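Local atomic coordinates of SLT domain-containing protein (Bdellovibrio bacteriovorus HD100, PDB entry 6TAB), a protein that probably cleaves peptidoglycan as a lysozyme of altered substrate specificity, helping the predatory bacterium to leave its prey cell. Residues A[79-82]-A[87-90]; A[154-157]-A[163-166]. All blocks are in the same frame, centred on the assembly; numbering follows the deposited sequence.

How the contacts relate
The two contacts lie on separate parts of a mostly helical, lysozyme-like chain, their centres about 29 Å apart and their nearest atoms about 15 Å apart. Contact 1 is largely buried: it presses the loop before helix 87-101 against that helix's first turn, and its middle is two indole rings, with one salt bridge at the outer side. Contact 2 is a surface contact within the hairpin of strands 151-154 and 163-167, held mainly by backbone and polar side-chain hydrogen bonds, with one small apolar patch. No secondary-structure element is common to both. Aromatic packing thus dominates the interior site, with its charges at the margin, whereas hydrogen bonds dominate the exposed one.

Contact 1. Residues A[79-82]-A[87-90]; sequences LWED and GKAW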
loop_
_atom_site.group_PDB
_atom_site.type_symbol
_atom_site.label_atom_id
_atom_site.label_comp_id
_atom_site.label_asym_id
_atom_site.label_seq_id
_atom_site.Cartn_x
_atom_site.Cartn_y
_atom_site.Cartn_z
ATOM N N LEU A 79 3.338 2.180 -11.586
ATOM C CA LEU A 79 4.589 1.542 -12.067
ATOM C C LEU A 79 4.375 0.115 -12.592
ATOM O O LEU A 79 5.222 -0.361 -13.393
ATOM C CB LEU A 79 5.614 1.555 -10.924
ATOM C CG LEU A 79 6.069 2.934 -10.444
ATOM C CD1 LEU A 79 6.877 2.827 -9.155
ATOM C CD2 LEU A 79 6.887 3.641 -11.504
ATOM N N TRP A 80 3.338 -0.609 -12.143
ATOM C CA TRP A 80 3.094 -1.980 -12.644
ATOM C C TRP A 80 2.690 -2.013 -14.129
ATOM O O TRP A 80 2.834 -3.084 -14.772
ATOM C CB TRP A 80 2.120 -2.758 -11.741
ATOM C CG TRP A 80 0.815 -2.078 -11.420
ATOM C CD1 TRP A 80 -0.115 -1.615 -12.309
ATOM C CD2 TRP A 80 0.253 -1.841 -10.111
ATOM N NE1 TRP A 80 -1.189 -1.081 -11.648
ATOM C CE2 TRP A 80 -0.974 -1.168 -10.293
ATOM C CE3 TRP A 80 0.727 -2.063 -8.814
ATOM C CZ2 TRP A 80 -1.763 -0.760 -9.201
ATOM C CZ3 TRP A 80 -0.064 -1.700 -7.743
ATOM C CH2 TRP A 80 -1.275 -1.028 -7.932
ATOM N N GLU A 81 2.220 -0.892 -14.702
ATOM C CA GLU A 81 1.856 -0.905 -16.121
ATOM C C GLU A 81 3.098 -1.023 -17.030
ATOM O O GLU A 81 2.965 -1.415 -18.182
ATOM C CB GLU A 81 0.993 0.309 -16.512
ATOM C CG GLU A 81 -0.327 0.385 -15.758
ATOM C CD GLU A 81 -1.423 1.294 -16.280
ATOM O OE1 GLU A 81 -1.278 1.847 -17.413
ATOM O OE2 GLU A 81 -2.441 1.454 -15.525
ATOM N N ASP A 82 4.295 -0.706 -16.519
ATOM C CA ASP A 82 5.575 -0.806 -17.247
ATOM C C ASP A 82 6.195 -2.241 -17.168
ATOM O O ASP A 82 7.176 -2.553 -17.849
ATOM C CB ASP A 82 6.597 0.199 -16.680
ATOM C CG ASP A 82 6.078 1.579 -16.239
ATOM O OD1 ASP A 82 5.010 1.980 -16.695
ATOM O OD2 ASP A 82 6.776 2.274 -15.474
ATOM N N GLY A 87 -0.862 -5.413 -16.091
ATOM C CA GLY A 87 -0.776 -4.188 -15.225
ATOM C C GLY A 87 -1.951 -3.234 -15.412
ATOM O O GLY A 87 -2.452 -2.667 -14.410
ATOM N N LYS A 88 -2.461 -3.049 -16.640
ATOM C CA LYS A 88 -3.626 -2.139 -16.832
ATOM C C LYS A 88 -4.873 -2.681 -16.105
ATOM O O LYS A 88 -5.624 -1.893 -15.480
ATOM C CB LYS A 88 -3.851 -1.877 -18.325
ATOM C CG LYS A 88 -2.797 -0.971 -18.950
ATOM C CD LYS A 88 -2.983 -0.708 -20.411
ATOM C CE LYS A 88 -1.837 0.090 -21.004
ATOM N NZ LYS A 88 -1.668 1.375 -20.288
ATOM N N ALA A 89 -5.089 -4.011 -16.130
ATOM C CA ALA A 89 -6.219 -4.609 -15.397
ATOM C C ALA A 89 -6.027 -4.449 -13.873
ATOM O O ALA A 89 -7.029 -4.278 -13.131
ATOM C CB ALA A 89 -6.397 -6.062 -15.774
ATOM N N TRP A 90 -4.779 -4.527 -13.371
ATOM C CA TRP A 90 -4.529 -4.265 -11.931
ATOM C C TRP A 90 -4.991 -2.836 -11.576
ATOM O O TRP A 90 -5.638 -2.614 -10.537
ATOM C CB TRP A 90 -3.054 -4.488 -11.554
ATOM C CG TRP A 90 -2.533 -5.900 -11.659
ATOM C CD1 TRP A 90 -3.186 -7.009 -12.129
ATOM C CD2 TRP A 90 -1.214 -6.340 -11.291
ATOM N NE1 TRP A 90 -2.369 -8.111 -12.058
ATOM C CE2 TRP A 90 -1.145 -7.720 -11.568
ATOM C CE3 TRP A 90 -0.083 -5.698 -10.763
ATOM C CZ2 TRP A 90 0.015 -8.462 -11.329
ATOM C CZ3 TRP A 90 1.062 -6.433 -10.533
ATOM C CH2 TRP A 90 1.114 -7.801 -10.825
HETATM O O HOH W 1 -5.179 0.973 -16.949
#
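W80 and W90 form an offset edge-to-face (T-shaped) tryptophan pair that packs the loop before helix 87-101 against the first turn of that helix. The edge of the W90 indole is turned toward the face of W80, with the ring planes at 72°. W90 CE3 leads, standing 3.8 Å from W80 CG, while W90 CB lies over the same pyrrole ring in a CH-pi contact, 4.1 Å from its centroid. W80 reaches this place because its CG sits between the backbone N and the carbonyl carbon (chi1 52°), which brings the indole across to the helix. Tryptophan suits both positions: the broad rings also meet helix 193-211, through L197 for W80 and P193 and L194 for W90.

Beside the pair, G87 lets the backbones come close, with G87 CA 4.3 Å from E81 CA, an approach helped by its lack of a side chain. Its carbonyl G87 O lies 3.3 Å from W80 CD1, obliquely to the ring. W80 NE1 makes no hydrogen bond to this oxygen; the buried N-H is satisfied by S91 OG, one turn further along the helix, which also bonds E81 OE2 and so couples the indole to the carboxylate.

On the outer side E81 and K88 cross at about a right angle. E81 runs extended beyond CG, and K88 bends only at its last torsion (chi4 -57°), which turns the ammonium toward E81 OE1. R74 provides a second salt bridge, at E81 OE2, so an acidic residue is well placed between two bases. A water donates to both E81 OE2 and K88 O. In the E81–K88 salt bridge, K88 NZ meets E81 OE1 from above the carboxylate plane at 2.9 Å.

Contact 2. Residues A[154-157]-A[163-166]; sequences EDFN and RVIS
E154 and V164 face each other in a surface beta hairpin of the SLT, lysozyme-like domain, where strand 151-154 gives way to a corner at D155 and F156. V164 uses both of its backbone polar groups: E154 N bonds V164 O at 2.8 Å, and V164 N bonds F156 O at 3.0 Å. Beyond these, N157 and R163 form an antiparallel non-hydrogen-bonded pair whose side chains diverge at CB.

Among the side chains, V164 CG2 rests obliquely against F156 CE1 at 3.7 Å. A branched valine fits this spot, since CG2 touches the ring while CG1 reaches toward E154 CG. Within the same segment, E154 CB packs over one face of the F156 ring, toward its rim.

E154 bends at chi2 (-74°), which carries its carboxylate across to S166 on the neighbouring strand. The hydroxyl S166 OG donates to the anti lone pair of E154 OE2 at 2.6 Å, a short bond; serine suits the place because its small, buried side chain puts a hydroxyl within reach of the carboxylate. Backbone hydrogen bonding between S166 and Y152 positions this serine.

At the exposed end, R163 NH1 donates to a lone pair of N157 OD1 at 2.8 Å, with amide and guanidinium planes 58° apart. R163 also donates through NE, to a water, which in turn donates to D155 O.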
loop_
_atom_site.group_PDB
_atom_site.type_symbol
_atom_site.label_atom_id
_atom_site.label_comp_id
_atom_site.label_asym_id
_atom_site.label_seq_id
_atom_site.Cartn_x
_atom_site.Cartn_y
_atom_site.Cartn_z
ATOM N N GLU A 154 9.305 -15.416 7.711
ATOM C CA GLU A 154 9.718 -14.396 8.702
ATOM C C GLU A 154 10.366 -15.063 9.936
ATOM O O GLU A 154 10.345 -16.305 10.100
ATOM C CB GLU A 154 8.488 -13.567 9.115
ATOM C CG GLU A 154 7.741 -12.866 7.984
ATOM C CD GLU A 154 8.395 -11.636 7.374
ATOM O OE1 GLU A 154 9.457 -11.195 7.890
ATOM O OE2 GLU A 154 7.801 -11.077 6.410
ATOM N N ASP A 155 10.903 -14.230 10.849
ATOM C CA ASP A 155 11.639 -14.740 12.035
ATOM C C ASP A 155 10.756 -14.724 13.296
ATOM O O ASP A 155 11.276 -14.971 14.368
ATOM C CB ASP A 155 12.968 -14.004 12.253
ATOM C CG ASP A 155 12.885 -12.546 12.666
ATOM O OD1 ASP A 155 11.774 -12.093 13.031
ATOM O OD2 ASP A 155 13.955 -11.855 12.588
ATOM N N PHE A 156 9.435 -14.520 13.140
ATOM C CA PHE A 156 8.459 -14.492 14.267
ATOM C C PHE A 156 7.301 -15.458 13.972
ATOM O O PHE A 156 7.065 -15.814 12.803
ATOM C CB PHE A 156 7.966 -13.056 14.516
ATOM C CG PHE A 156 7.387 -12.315 13.329
ATOM C CD1 PHE A 156 6.044 -12.430 13.005
ATOM C CD2 PHE A 156 8.171 -11.481 12.538
ATOM C CE1 PHE A 156 5.496 -11.738 11.935
ATOM C CE2 PHE A 156 7.625 -10.800 11.452
ATOM C CZ PHE A 156 6.291 -10.953 11.141
ATOM N N ASN A 157 6.571 -15.879 15.027
ATOM C CA ASN A 157 5.503 -16.870 14.952
ATOM C C ASN A 157 4.120 -16.231 14.788
ATOM O O ASN A 157 3.818 -15.131 15.308
ATOM C CB ASN A 157 5.493 -17.772 16.184
ATOM C CG ASN A 157 6.546 -18.858 16.198
ATOM O OD1 ASN A 157 7.152 -19.182 15.159
ATOM N ND2 ASN A 157 6.790 -19.408 17.397
ATOM N N ARG A 163 6.317 -20.229 12.013
ATOM C CA ARG A 163 6.814 -18.963 11.507
ATOM C C ARG A 163 5.847 -18.392 10.449
ATOM O O ARG A 163 5.306 -19.104 9.581
ATOM C CB ARG A 163 8.214 -19.083 10.895
ATOM C CG ARG A 163 9.305 -19.535 11.846
ATOM C CD ARG A 163 9.617 -18.628 13.008
ATOM N NE ARG A 163 10.728 -19.146 13.813
ATOM C CZ ARG A 163 10.687 -20.204 14.632
ATOM N NH1 ARG A 163 9.523 -20.753 15.024
ATOM N NH2 ARG A 163 11.841 -20.621 15.128
ATOM N N VAL A 164 5.620 -17.071 10.531
ATOM C CA VAL A 164 4.774 -16.357 9.572
ATOM C C VAL A 164 5.396 -16.421 8.159
ATOM O O VAL A 164 6.611 -16.213 8.002
ATOM C CB VAL A 164 4.532 -14.898 10.010
ATOM C CG1 VAL A 164 3.887 -14.049 8.932
ATOM C CG2 VAL A 164 3.678 -14.882 11.274
ATOM N N ILE A 165 4.541 -16.671 7.154
ATOM C CA ILE A 165 4.915 -16.635 5.723
ATOM C C ILE A 165 4.229 -15.421 5.079
ATOM O O ILE A 165 2.983 -15.352 5.012
ATOM C CB ILE A 165 4.589 -17.972 5.007
ATOM C CG1 ILE A 165 5.222 -19.189 5.723
ATOM C CG2 ILE A 165 5.006 -17.890 3.539
ATOM C CD1 ILE A 165 4.804 -20.557 5.187
ATOM N N SER A 166 5.039 -14.470 4.584
ATOM C CA SER A 166 4.547 -13.296 3.891
ATOM C C SER A 166 4.396 -13.624 2.394
ATOM O O SER A 166 5.304 -14.259 1.826
ATOM C CB SER A 166 5.483 -12.124 4.158
ATOM O OG SER A 166 5.474 -11.766 5.541
HETATM O O HOH W 2 13.307 -17.394 13.761
#